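Long-range contacts in Lmo0547 protein (Listeria monocytogenes, PDB 4R9N), which probably regulates transcription by binding DNA, this fragment being its putative sugar-binding domain: residues K112-P117 / K133-V138; E124-L129 / H203-S208; L78-L83 / Q98-L103; K53-S58 / V145-V150; T217-A222 / I240-I245. One frame throughout, in Å; residues are numbered along the deposited sequence.

Interaction 1 (K112-P117 / K133-V138); sequences KYLYAP and KYISEV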
# COMPACT_ATOMS: atom_id res chain seq x y z
N LYS A 112 15.78 5.37 4.27
CA LYS A 112 15.94 6.60 3.55
C LYS A 112 14.72 7.45 3.84
O LYS A 112 13.72 6.97 4.28
CB LYS A 112 16.11 6.34 2.04
CG LYS A 112 17.42 5.60 1.67
CD LYS A 112 18.63 6.38 2.19
CE LYS A 112 19.89 6.15 1.36
NZ LYS A 112 20.08 4.69 1.21
N TYR A 113 14.85 8.75 3.64
CA TYR A 113 13.76 9.73 3.88
C TYR A 113 13.43 10.34 2.53
O TYR A 113 14.35 10.64 1.77
CB TYR A 113 14.29 10.82 4.84
CG TYR A 113 13.21 11.66 5.51
CD1 TYR A 113 12.55 11.19 6.65
CD2 TYR A 113 12.87 12.95 5.03
CE1 TYR A 113 11.58 11.98 7.27
CE2 TYR A 113 11.89 13.71 5.64
CZ TYR A 113 11.26 13.20 6.75
OH TYR A 113 10.25 13.87 7.32
N LEU A 114 12.17 10.54 2.25
CA LEU A 114 11.78 11.17 1.01
C LEU A 114 11.54 12.62 1.37
O LEU A 114 10.56 12.94 1.92
CB LEU A 114 10.58 10.42 0.40
CG LEU A 114 10.22 10.66 -1.02
CD1 LEU A 114 11.45 10.80 -1.94
CD2 LEU A 114 9.32 9.56 -1.52
N TYR A 115 12.53 13.47 1.09
CA TYR A 115 12.50 14.88 1.43
C TYR A 115 11.51 15.71 0.52
O TYR A 115 11.98 16.57 -0.28
CB TYR A 115 13.98 15.39 1.38
CG TYR A 115 14.92 14.81 2.50
CD1 TYR A 115 14.60 14.93 3.84
CD2 TYR A 115 16.11 14.18 2.21
CE1 TYR A 115 15.41 14.42 4.85
CE2 TYR A 115 16.94 13.65 3.22
CZ TYR A 115 16.58 13.77 4.54
OH TYR A 115 17.36 13.25 5.58
N ALA A 116 10.17 15.47 0.60
CA ALA A 116 9.20 16.10 -0.35
C ALA A 116 7.77 15.83 0.06
O ALA A 116 7.51 14.83 0.76
CB ALA A 116 9.45 15.58 -1.76
N PRO A 117 6.83 16.69 -0.35
CA PRO A 117 5.39 16.41 -0.12
C PRO A 117 4.85 15.29 -1.04
O PRO A 117 5.41 15.07 -2.11
CB PRO A 117 4.69 17.73 -0.49
CG PRO A 117 5.73 18.67 -0.86
CD PRO A 117 6.99 17.93 -1.15
N LYS A 133 18.45 16.01 -6.58
CA LYS A 133 19.17 14.71 -6.55
C LYS A 133 18.92 13.79 -5.35
O LYS A 133 18.95 12.59 -5.51
CB LYS A 133 20.68 14.89 -6.76
CG LYS A 133 21.44 15.37 -5.54
CD LYS A 133 22.67 16.19 -5.91
CE LYS A 133 22.29 17.60 -6.35
NZ LYS A 133 23.49 18.40 -6.77
N TYR A 134 18.71 14.28 -4.13
CA TYR A 134 18.41 13.28 -3.10
C TYR A 134 16.99 12.77 -3.26
O TYR A 134 16.76 11.58 -3.04
CB TYR A 134 18.81 13.67 -1.65
CG TYR A 134 18.67 12.54 -0.56
CD1 TYR A 134 19.68 11.57 -0.28
CD2 TYR A 134 17.54 12.49 0.22
CE1 TYR A 134 19.50 10.58 0.74
CE2 TYR A 134 17.35 11.53 1.23
CZ TYR A 134 18.30 10.58 1.52
OH TYR A 134 17.93 9.69 2.58
N ILE A 135 16.05 13.59 -3.74
CA ILE A 135 14.71 13.07 -4.00
C ILE A 135 14.76 12.01 -5.11
O ILE A 135 14.22 10.90 -4.98
CB ILE A 135 13.78 14.19 -4.42
CG1 ILE A 135 13.58 15.08 -3.20
CG2 ILE A 135 12.49 13.64 -4.93
CD1 ILE A 135 12.94 16.39 -3.52
N SER A 136 15.42 12.37 -6.22
CA SER A 136 15.53 11.44 -7.33
C SER A 136 16.19 10.13 -6.86
O SER A 136 15.76 9.07 -7.27
CB SER A 136 16.35 12.04 -8.49
OG SER A 136 16.30 11.13 -9.59
N GLU A 137 17.22 10.19 -6.03
CA GLU A 137 17.86 8.94 -5.65
C GLU A 137 16.98 8.06 -4.78
O GLU A 137 16.99 6.83 -4.95
CB GLU A 137 19.21 9.12 -4.97
CG GLU A 137 19.75 7.84 -4.30
CD GLU A 137 19.93 6.55 -5.18
OE1 GLU A 137 19.31 6.34 -6.26
OE2 GLU A 137 20.71 5.68 -4.73
N VAL A 138 16.20 8.66 -3.88
CA VAL A 138 15.28 7.85 -3.10
C VAL A 138 14.15 7.27 -3.96
O VAL A 138 13.75 6.12 -3.73
CB VAL A 138 14.78 8.64 -1.88
CG1 VAL A 138 13.73 7.84 -1.12
CG2 VAL A 138 15.97 8.94 -0.95
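The rings of Tyr115 and Tyr134 meet obliquely, with planes inclined at 39°. On one face of the Tyr115 ring sits Tyr113 CB, 3.7 Å above the plane and toward the rim. One face of the Tyr134 ring takes Val138 CG2, again off-centre; this methyl belongs to the residue one helical turn on. Tyr134 has CG anti to its backbone N (chi1 -172°), which carries the ring across to 112-117. Its hydroxyl then accepts a weak, long but nearly straight bond from Tyr113 N (N to OH 3.4 Å). Lys112 CD lies beside the same oxygen. The loop concerned follows the edge strand 110-111 of the parallel sheet of the alpha/beta fold and meets the first turns of helix 133-143. Tyr115 is the centre of an inverse gamma turn, with a weak bond from Ala116 N to Leu114 O. Leu114, Val138 and Ile135 make the rest of the contact. The Leu114 and Val138 side chains cross obliquely, with Leu114 CD1 3.8 Å from Val138 CG1. Ile135 CD1 lies against the turn, 3.4 Å from the backbone Tyr115 O and 4.0 Å from Ala116 CB. Leu114 N is hydrogen-bonded to Asn97 OD1.

Interaction 2 (E124-L129 / H203-S208); sequences EMKTDL and HVIGLS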
# COMPACT_ATOMS: atom_id res chain seq x y z
N GLU A 124 5.21 23.28 -11.77
CA GLU A 124 6.61 23.72 -11.87
C GLU A 124 7.39 23.30 -10.61
O GLU A 124 8.57 22.88 -10.66
CB GLU A 124 6.61 25.24 -12.12
CG GLU A 124 7.96 25.84 -12.44
CD GLU A 124 7.90 27.36 -12.61
OE1 GLU A 124 8.76 28.02 -11.97
OE2 GLU A 124 7.02 27.88 -13.36
N MSE A 125 6.73 23.40 -9.46
CA MSE A 125 7.38 23.01 -8.18
C MSE A 125 7.56 21.52 -8.15
O MSE A 125 8.61 21.04 -7.71
CB MSE A 125 6.57 23.39 -6.94
CG MSE A 125 7.36 23.22 -5.65
SE MSE A 125 6.24 23.90 -4.16
CE MSE A 125 7.65 24.05 -2.80
N LYS A 126 6.53 20.82 -8.61
CA LYS A 126 6.53 19.35 -8.65
C LYS A 126 7.74 18.94 -9.46
O LYS A 126 8.54 18.09 -9.07
CB LYS A 126 5.20 18.82 -9.23
CG LYS A 126 5.21 17.47 -10.02
CD LYS A 126 5.69 16.30 -9.20
CE LYS A 126 5.16 14.94 -9.64
NZ LYS A 126 5.63 14.40 -10.93
N THR A 127 7.90 19.61 -10.59
CA THR A 127 8.98 19.29 -11.51
C THR A 127 10.37 19.54 -10.94
O THR A 127 11.23 18.68 -11.10
CB THR A 127 8.84 20.06 -12.82
OG1 THR A 127 7.51 19.87 -13.34
CG2 THR A 127 9.88 19.57 -13.83
N ASP A 128 10.60 20.69 -10.30
CA ASP A 128 11.87 20.98 -9.60
C ASP A 128 12.23 19.95 -8.51
O ASP A 128 13.38 19.55 -8.37
CB ASP A 128 11.78 22.33 -8.89
CG ASP A 128 11.83 23.49 -9.83
OD1 ASP A 128 11.99 23.25 -11.05
OD2 ASP A 128 11.72 24.66 -9.34
N LEU A 129 11.25 19.59 -7.69
CA LEU A 129 11.46 18.64 -6.61
C LEU A 129 11.78 17.27 -7.19
O LEU A 129 12.73 16.62 -6.76
CB LEU A 129 10.21 18.51 -5.73
CG LEU A 129 9.94 19.70 -4.81
CD1 LEU A 129 8.51 19.69 -4.31
CD2 LEU A 129 10.86 19.62 -3.63
N HIS A 203 0.76 14.73 -10.32
CA HIS A 203 1.32 15.63 -9.34
C HIS A 203 1.77 14.93 -8.04
O HIS A 203 2.11 15.55 -7.05
CB HIS A 203 0.34 16.79 -9.09
CG HIS A 203 0.24 17.74 -10.26
ND1 HIS A 203 -0.42 17.42 -11.43
CD2 HIS A 203 0.78 18.95 -10.46
CE1 HIS A 203 -0.30 18.42 -12.30
NE2 HIS A 203 0.39 19.38 -11.72
N VAL A 204 1.81 13.60 -8.04
CA VAL A 204 2.19 12.86 -6.87
C VAL A 204 3.70 12.55 -6.92
O VAL A 204 4.21 12.10 -7.96
CB VAL A 204 1.36 11.55 -6.79
CG1 VAL A 204 1.92 10.61 -5.72
CG2 VAL A 204 -0.09 11.86 -6.45
N ILE A 205 4.39 12.75 -5.80
CA ILE A 205 5.79 12.36 -5.70
C ILE A 205 5.82 11.02 -5.00
O ILE A 205 5.67 10.93 -3.81
CB ILE A 205 6.62 13.42 -4.94
CG1 ILE A 205 6.51 14.79 -5.70
CG2 ILE A 205 8.08 12.96 -4.86
CD1 ILE A 205 7.29 15.91 -5.14
N GLY A 206 6.04 9.96 -5.78
CA GLY A 206 6.16 8.62 -5.26
C GLY A 206 6.09 7.66 -6.45
O GLY A 206 5.90 8.08 -7.60
N LEU A 207 6.19 6.38 -6.14
CA LEU A 207 6.19 5.32 -7.12
C LEU A 207 4.87 5.23 -7.84
O LEU A 207 3.81 5.28 -7.20
CB LEU A 207 6.40 4.02 -6.33
CG LEU A 207 6.91 2.76 -6.96
CD1 LEU A 207 8.42 2.76 -6.85
CD2 LEU A 207 6.40 1.55 -6.19
N SER A 208 4.91 5.08 -9.17
CA SER A 208 3.74 4.92 -10.02
C SER A 208 3.25 3.48 -10.04
O SER A 208 3.95 2.53 -9.60
CB SER A 208 4.09 5.35 -11.44
OG SER A 208 4.93 4.34 -11.99
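The aliphatic chain of Lys126 carries most of this contact between helix 123-131 and the loop 203-208, with a smaller apolar pair between Leu129 and Ile205. The Lys126 chain and the Ile205 side chain run antiparallel alongside one another, with Lys126 CD 3.9 Å from Ile205 CG1. Leu129 meets the tip of the same isoleucine at about a right angle. Its CB lies 4.0 Å from Ile205 CD1, and Leu129 CD1 is almost as near. Ile205 has CG1 anti to its carbonyl carbon (chi1 -59°) and an extended end, so CG1 serves the lysine and CD1 the leucine.

The second kind of contact is between the lysine chain and the loop backbone. The bend at chi2 of Lys126, with chi3 near extended (153°), carries CE to the backbone of 203-204. Lys126 CE stands 3.4 Å from Val204 O and 3.7 Å from His203 C. The bend at chi4 (69°) then turns only NZ.

Among the polar groups, Lys126 NZ makes a weak hydrogen bond to Thr202 O, while the buried His203 ring is gripped at both nitrogens, NE2 by Thr123 OG1 and ND1 by Glu199 O, which fixes its rotation.

The loop backbone is hydrogen-bonded to Leu83 and Gly85, just beyond strand 79-82, and to Ala118 and Val120, before helix 123-131. Leu129 also touches Ile135, so Ile205 packs close to where helices 123-131 and 133-143 meet.

Interaction 3 (L78-L83 / Q98-L103); sequences LTIIPL and QICYDL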
# COMPACT_ATOMS: atom_id res chain seq x y z
N LEU A 78 19.02 -4.56 6.43
CA LEU A 78 17.90 -4.15 5.61
C LEU A 78 17.97 -2.66 5.31
O LEU A 78 18.44 -1.91 6.15
CB LEU A 78 16.59 -4.43 6.38
CG LEU A 78 15.26 -4.14 5.63
CD1 LEU A 78 15.06 -5.02 4.42
CD2 LEU A 78 14.07 -4.40 6.54
N THR A 79 17.54 -2.23 4.13
CA THR A 79 17.23 -0.81 3.90
C THR A 79 15.75 -0.65 3.59
O THR A 79 15.25 -1.32 2.70
CB THR A 79 18.09 -0.25 2.76
OG1 THR A 79 19.46 -0.44 3.14
CG2 THR A 79 17.87 1.22 2.53
N ILE A 80 15.08 0.21 4.35
CA ILE A 80 13.64 0.54 4.18
C ILE A 80 13.50 1.88 3.48
O ILE A 80 14.17 2.87 3.88
CB ILE A 80 12.95 0.61 5.56
CG1 ILE A 80 13.21 -0.65 6.33
CG2 ILE A 80 11.43 0.79 5.41
CD1 ILE A 80 12.67 -0.56 7.74
N ILE A 81 12.66 1.91 2.45
CA ILE A 81 12.51 3.06 1.56
C ILE A 81 11.02 3.46 1.49
O ILE A 81 10.16 2.64 1.14
CB ILE A 81 12.89 2.71 0.11
CG1 ILE A 81 14.23 1.97 0.04
CG2 ILE A 81 12.84 3.94 -0.80
CD1 ILE A 81 15.40 2.86 0.28
N PRO A 82 10.72 4.75 1.74
CA PRO A 82 9.32 5.21 1.59
C PRO A 82 9.01 5.35 0.11
O PRO A 82 9.91 5.76 -0.69
CB PRO A 82 9.34 6.60 2.32
CG PRO A 82 10.72 7.01 2.30
CD PRO A 82 11.59 5.78 2.31
N LEU A 83 7.82 4.93 -0.28
CA LEU A 83 7.45 4.91 -1.67
C LEU A 83 6.62 6.16 -2.06
O LEU A 83 6.16 6.26 -3.19
CB LEU A 83 6.68 3.67 -2.00
CG LEU A 83 7.48 2.40 -1.81
CD1 LEU A 83 6.61 1.18 -2.05
CD2 LEU A 83 8.72 2.35 -2.63
N GLN A 98 7.61 8.55 8.55
CA GLN A 98 7.53 8.22 9.95
C GLN A 98 7.32 6.71 10.14
O GLN A 98 7.91 6.13 11.06
CB GLN A 98 6.37 8.93 10.61
CG GLN A 98 6.27 8.65 12.12
CD GLN A 98 7.38 9.32 12.92
OE1 GLN A 98 7.71 10.49 12.71
NE2 GLN A 98 7.97 8.57 13.86
N ILE A 99 6.48 6.08 9.29
CA ILE A 99 6.32 4.64 9.34
C ILE A 99 7.67 3.89 9.12
O ILE A 99 8.05 2.94 9.83
CB ILE A 99 5.23 4.14 8.36
CG1 ILE A 99 3.84 4.64 8.81
CG2 ILE A 99 5.22 2.64 8.29
CD1 ILE A 99 2.82 4.60 7.70
N CYS A 100 8.38 4.33 8.08
CA CYS A 100 9.67 3.75 7.73
C CYS A 100 10.66 3.91 8.87
O CYS A 100 11.43 2.97 9.16
CB CYS A 100 10.27 4.34 6.44
SG CYS A 100 9.40 3.80 4.98
N TYR A 101 10.69 5.07 9.49
CA TYR A 101 11.58 5.31 10.61
C TYR A 101 11.23 4.37 11.78
O TYR A 101 12.11 3.77 12.39
CB TYR A 101 11.52 6.76 11.04
CG TYR A 101 12.58 7.05 12.10
CD1 TYR A 101 12.24 7.13 13.43
CD2 TYR A 101 13.90 7.24 11.74
CE1 TYR A 101 13.19 7.35 14.40
CE2 TYR A 101 14.86 7.50 12.71
CZ TYR A 101 14.48 7.53 14.04
OH TYR A 101 15.39 7.81 15.05
N ASP A 102 9.94 4.27 12.12
CA ASP A 102 9.54 3.41 13.20
C ASP A 102 9.92 1.94 12.94
O ASP A 102 10.32 1.21 13.91
CB ASP A 102 8.05 3.53 13.49
CG ASP A 102 7.64 4.90 14.01
OD1 ASP A 102 8.50 5.66 14.54
OD2 ASP A 102 6.43 5.21 13.91
N LEU A 103 9.73 1.44 11.70
CA LEU A 103 10.20 0.10 11.35
C LEU A 103 11.73 -0.01 11.45
O LEU A 103 12.26 -1.02 11.95
CB LEU A 103 9.74 -0.31 9.93
CG LEU A 103 8.23 -0.55 9.79
CD1 LEU A 103 7.86 -0.64 8.32
CD2 LEU A 103 7.82 -1.80 10.57
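Cys100 SG is the centre of the contact, lying 3.7 Å from Ile80 CG2 and 3.6 Å from Pro82 N. This is the strand-helix half of a beta-alpha-beta crossover, in which helix 96-107 links the adjacent parallel strands 79-82 and 110-111. The short strand and helix axes run antiparallel at 168° and come within 8.1 Å.

Cys100 has SG anti to its carbonyl carbon (chi1 -72°), which turns the sulfur to the strand. There it also meets Pro82 CB at 3.9 Å. Ile80 splits its branches between two helical residues. CG2 goes to Cys100, while CD1 reaches Leu103 CB, 3.7 Å away, the two chains crossing at about a right angle. All of these side chains are buried.

In the next shell, Ile57 of strand 54-57 touches Ile80, Cys100 and Leu103. Met107, later on the same helix, also packs on Ile80, and Ser96 and Asn97 touch Pro82. Farther out, Asp102 OD2 forms a salt bridge with Arg64 of helix 61-69. The other oxygen is used within the helix: Gln98 NE2 donates to Asp102 OD1 at 3.0 Å, reaching it from above the carboxylate plane with a bent N-H angle of 140°.

Interaction 4 (K53-S58 / V145-V150); sequences KTLGIS and VDMAIV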
# COMPACT_ATOMS: atom_id res chain seq x y z
N LYS A 53 16.63 -7.75 1.13
CA LYS A 53 17.68 -6.74 1.38
C LYS A 53 17.08 -5.33 1.45
O LYS A 53 17.67 -4.44 2.11
CB LYS A 53 18.67 -6.67 0.18
CG LYS A 53 19.33 -7.97 -0.19
CD LYS A 53 20.14 -7.89 -1.51
CE LYS A 53 19.36 -7.49 -2.77
NZ LYS A 53 18.31 -8.43 -3.27
N THR A 54 15.97 -5.13 0.74
CA THR A 54 15.35 -3.84 0.60
C THR A 54 13.81 -3.97 0.64
O THR A 54 13.21 -4.91 0.02
CB THR A 54 15.76 -3.14 -0.69
OG1 THR A 54 15.44 -3.99 -1.81
CG2 THR A 54 17.29 -2.72 -0.75
N LEU A 55 13.19 -3.04 1.34
CA LEU A 55 11.74 -3.10 1.60
C LEU A 55 11.16 -1.67 1.37
O LEU A 55 11.65 -0.71 1.98
CB LEU A 55 11.47 -3.54 3.00
CG LEU A 55 10.03 -3.40 3.55
CD1 LEU A 55 9.20 -4.41 2.80
CD2 LEU A 55 10.01 -3.74 5.02
N GLY A 56 10.20 -1.56 0.47
CA GLY A 56 9.47 -0.30 0.21
C GLY A 56 8.15 -0.32 0.98
O GLY A 56 7.47 -1.37 1.08
N ILE A 57 7.80 0.81 1.57
CA ILE A 57 6.60 0.97 2.36
C ILE A 57 5.81 2.16 1.82
O ILE A 57 6.37 3.22 1.53
CB ILE A 57 6.98 1.22 3.83
CG1 ILE A 57 7.87 0.12 4.38
CG2 ILE A 57 5.77 1.42 4.76
CD1 ILE A 57 7.28 -1.22 4.62
N SER A 58 4.50 1.98 1.72
CA SER A 58 3.61 3.07 1.41
C SER A 58 3.16 3.82 2.66
O SER A 58 3.94 4.04 3.58
CB SER A 58 2.46 2.56 0.53
OG SER A 58 1.73 3.61 -0.06
N VAL A 145 13.25 -1.89 -4.98
CA VAL A 145 13.14 -2.70 -3.76
C VAL A 145 12.79 -4.13 -4.11
O VAL A 145 12.15 -4.37 -5.13
CB VAL A 145 12.12 -2.11 -2.72
CG1 VAL A 145 12.58 -0.71 -2.25
CG2 VAL A 145 10.74 -2.04 -3.32
N ASP A 146 13.19 -5.05 -3.24
CA ASP A 146 12.92 -6.49 -3.41
C ASP A 146 11.42 -6.74 -3.20
O ASP A 146 10.80 -7.65 -3.80
CB ASP A 146 13.68 -7.30 -2.37
CG ASP A 146 15.21 -7.41 -2.63
OD1 ASP A 146 15.72 -7.16 -3.74
OD2 ASP A 146 15.91 -7.70 -1.64
N MSE A 147 10.87 -6.01 -2.22
CA MSE A 147 9.45 -6.16 -1.87
C MSE A 147 8.84 -4.89 -1.46
O MSE A 147 9.53 -4.03 -0.90
CB MSE A 147 9.45 -7.15 -0.68
CG MSE A 147 8.31 -7.22 0.27
SE MSE A 147 8.91 -8.49 1.73
CE MSE A 147 7.17 -8.22 2.28
N ALA A 148 7.51 -4.77 -1.58
CA ALA A 148 6.84 -3.51 -1.18
C ALA A 148 5.57 -3.90 -0.43
O ALA A 148 4.95 -4.91 -0.77
CB ALA A 148 6.51 -2.68 -2.39
N ILE A 149 5.19 -3.11 0.56
CA ILE A 149 3.95 -3.30 1.29
C ILE A 149 3.09 -2.07 1.06
O ILE A 149 3.52 -0.94 1.32
CB ILE A 149 4.19 -3.50 2.77
CG1 ILE A 149 5.10 -4.73 2.92
CG2 ILE A 149 2.84 -3.60 3.53
CD1 ILE A 149 5.52 -5.01 4.36
N VAL A 150 1.87 -2.30 0.57
CA VAL A 150 0.96 -1.20 0.22
C VAL A 150 -0.43 -1.50 0.81
O VAL A 150 -0.77 -2.66 1.11
CB VAL A 150 0.85 -0.97 -1.31
CG1 VAL A 150 2.18 -0.67 -1.91
CG2 VAL A 150 0.21 -2.18 -1.97
O HOH W 1 17.40 -4.84 -3.26
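Three good backbone bonds join 54-58 to the parallel strand 147-150. Gly56 uses both its polar atoms: its N donates to Met147 O at 2.9 Å, almost straight (174°), and its O accepts from Ile149 N, also at 2.9 Å. Ser58 N continues the ladder to Ile149 O at 3.1 Å, meeting it nearly along the C=O axis. At the start of the strands the pairing loosens. The bonds to Thr54 O from Asp146 N and Met147 N are weak.

Here side chains add further bonds. Thr54 OG1 sits between its own N and carbonyl carbon (chi1 57°) and accepts from Asp146 N at 2.9 Å. A water lies 2.6 Å from Thr54 OG1 and donates weakly to Asp146 OD1. Asp146 OD2 takes Lys53 N at 2.9 Å, nearly along the C-O axis. Lys53 bends at chi3 and chi4, so that NZ forms a salt bridge to Asp146 OD1 on its syn lone pair (2.9 Å) and binds OD2 weakly. The carboxylate is thus held at both oxygens, which would probably stabilise its charge.

Leu55, Ile57, Met147 (selenomethionine) and Ile149 share one face. There Leu55 and Met147 pack against helix 30-49, and Ile57 against helix 96-107. Strands 79-82 and 217-221 flank the pair, which therefore lies inside the parallel sheet.

Interaction 5 (T217-A222 / I240-I245); sequences TVVALA and IDVIVI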
# COMPACT_ATOMS: atom_id res chain seq x y z
N THR A 217 7.88 -8.58 -5.49
CA THR A 217 6.82 -8.99 -4.58
C THR A 217 6.15 -7.78 -3.99
O THR A 217 6.73 -7.07 -3.14
CB THR A 217 7.31 -9.87 -3.44
OG1 THR A 217 8.06 -11.00 -3.95
CG2 THR A 217 6.15 -10.34 -2.53
N VAL A 218 4.92 -7.56 -4.36
CA VAL A 218 4.13 -6.46 -3.79
C VAL A 218 3.06 -7.12 -2.90
O VAL A 218 2.27 -7.97 -3.38
CB VAL A 218 3.44 -5.61 -4.87
CG1 VAL A 218 2.44 -4.64 -4.24
CG2 VAL A 218 4.48 -4.91 -5.71
N VAL A 219 3.07 -6.75 -1.62
CA VAL A 219 2.13 -7.24 -0.67
C VAL A 219 1.09 -6.18 -0.37
O VAL A 219 1.46 -5.04 -0.09
CB VAL A 219 2.84 -7.53 0.65
CG1 VAL A 219 1.82 -8.07 1.63
CG2 VAL A 219 3.96 -8.50 0.41
N ALA A 220 -0.18 -6.53 -0.48
CA ALA A 220 -1.24 -5.62 -0.12
C ALA A 220 -2.02 -6.11 1.09
O ALA A 220 -2.34 -7.36 1.27
CB ALA A 220 -2.17 -5.41 -1.29
N LEU A 221 -2.29 -5.15 1.95
CA LEU A 221 -3.10 -5.34 3.16
C LEU A 221 -4.40 -4.59 2.96
O LEU A 221 -4.35 -3.40 2.71
CB LEU A 221 -2.37 -4.65 4.32
CG LEU A 221 -1.25 -5.32 5.09
CD1 LEU A 221 -0.34 -6.16 4.25
CD2 LEU A 221 -0.45 -4.29 5.89
N ALA A 222 -5.57 -5.23 3.08
CA ALA A 222 -6.82 -4.48 2.91
C ALA A 222 -7.90 -5.01 3.83
O ALA A 222 -7.98 -6.20 4.08
CB ALA A 222 -7.32 -4.56 1.48
N ILE A 240 -0.51 -6.86 -7.59
CA ILE A 240 -0.33 -7.42 -6.26
C ILE A 240 0.04 -8.87 -6.39
O ILE A 240 -0.59 -9.64 -7.11
CB ILE A 240 -1.62 -7.34 -5.43
CG1 ILE A 240 -1.94 -5.90 -5.12
CG2 ILE A 240 -1.56 -8.22 -4.17
CD1 ILE A 240 -3.42 -5.68 -4.84
N ASP A 241 1.01 -9.27 -5.60
CA ASP A 241 1.52 -10.66 -5.56
C ASP A 241 1.07 -11.45 -4.34
O ASP A 241 0.88 -12.67 -4.42
CB ASP A 241 3.04 -10.64 -5.66
CG ASP A 241 3.52 -9.94 -6.93
OD1 ASP A 241 3.13 -10.44 -8.05
OD2 ASP A 241 4.26 -8.89 -6.85
N VAL A 242 0.89 -10.77 -3.21
CA VAL A 242 0.59 -11.41 -1.97
C VAL A 242 -0.48 -10.51 -1.32
O VAL A 242 -0.34 -9.24 -1.23
CB VAL A 242 1.84 -11.45 -1.04
CG1 VAL A 242 1.47 -11.95 0.35
CG2 VAL A 242 3.00 -12.27 -1.67
N ILE A 243 -1.54 -11.12 -0.89
CA ILE A 243 -2.56 -10.40 -0.13
C ILE A 243 -2.71 -10.95 1.24
O ILE A 243 -2.58 -12.20 1.47
CB ILE A 243 -3.96 -10.41 -0.78
CG1 ILE A 243 -4.48 -11.81 -1.06
CG2 ILE A 243 -3.97 -9.57 -2.03
CD1 ILE A 243 -5.95 -11.75 -1.42
N VAL A 244 -2.95 -10.05 2.19
CA VAL A 244 -3.26 -10.39 3.56
C VAL A 244 -4.62 -9.77 3.80
O VAL A 244 -4.78 -8.53 3.74
CB VAL A 244 -2.24 -9.84 4.59
CG1 VAL A 244 -2.55 -10.39 5.94
CG2 VAL A 244 -0.82 -10.26 4.19
N ILE A 245 -5.62 -10.64 3.97
CA ILE A 245 -7.00 -10.24 4.18
C ILE A 245 -7.72 -11.17 5.13
O ILE A 245 -7.23 -12.25 5.45
CB ILE A 245 -7.82 -10.14 2.88
CG1 ILE A 245 -7.91 -11.48 2.19
CG2 ILE A 245 -7.26 -9.04 1.96
CD1 ILE A 245 -8.89 -11.43 1.01
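Val219 and Val242 rise in parallel from one face of the sheet, with Val219 CG2 3.9 Å from Val242 CB. Two residues on, Leu221 and Val244 repeat this placing, Leu221 CD1 meeting Val244 CG2 at 4.1 Å. Both valines of strand 242-245 have CG1 anti to the backbone N, which leaves CG2 beside it. Thr217 CG2 crosses obliquely to Val242 CG2 at 3.8 Å. On the face of Ala220, the small methyl is met by Ile240 CD1 at 3.8 Å.

Asp241 crosses Val218 obliquely, and its carboxylate takes a backbone donor. Asp241 OD2 accepts from Val218 N at 2.9 Å on its anti lone pair. Val218 O in turn is gripped twice, by Asp241 N and Val242 N. The ladder then runs regularly: Ala220 N gives to Val242 O at 2.8 Å and Val244 N to Ala220 O at 2.9 Å, both at 163°. The last rung, from Ala222 N to Val244 O, is weak.

The valine face packs on helix 30-49, while Ile240 and Ile243 touch helix 228-236. That helix joins the two strands, so the pair is the strand core of a beta-alpha-beta unit in a Rossmann-like sheet.

Interactions 4 and 5 pair strands of one parallel sheet, and interaction 3 packs a helix on its strand 79-82. Interactions 3 and 4 have centres about 9 Å apart and are joined by Ile81 N to Leu55 O (2.9 Å), a probable hydrogen bond. Interaction 5 continues across the sheet, its centre about 11 Å from that of interaction 4, with Ala148 O and Val219 N 2.8 Å apart. Interaction 1 extends the other side, where Lys112 N lies 3.0 Å from Ile80 O of interaction 3. Interaction 2 reaches the loops beyond the strand ends: Leu207 N is 2.9 Å from Leu83 O. It also packs on interaction 1, with centres about 11 Å apart.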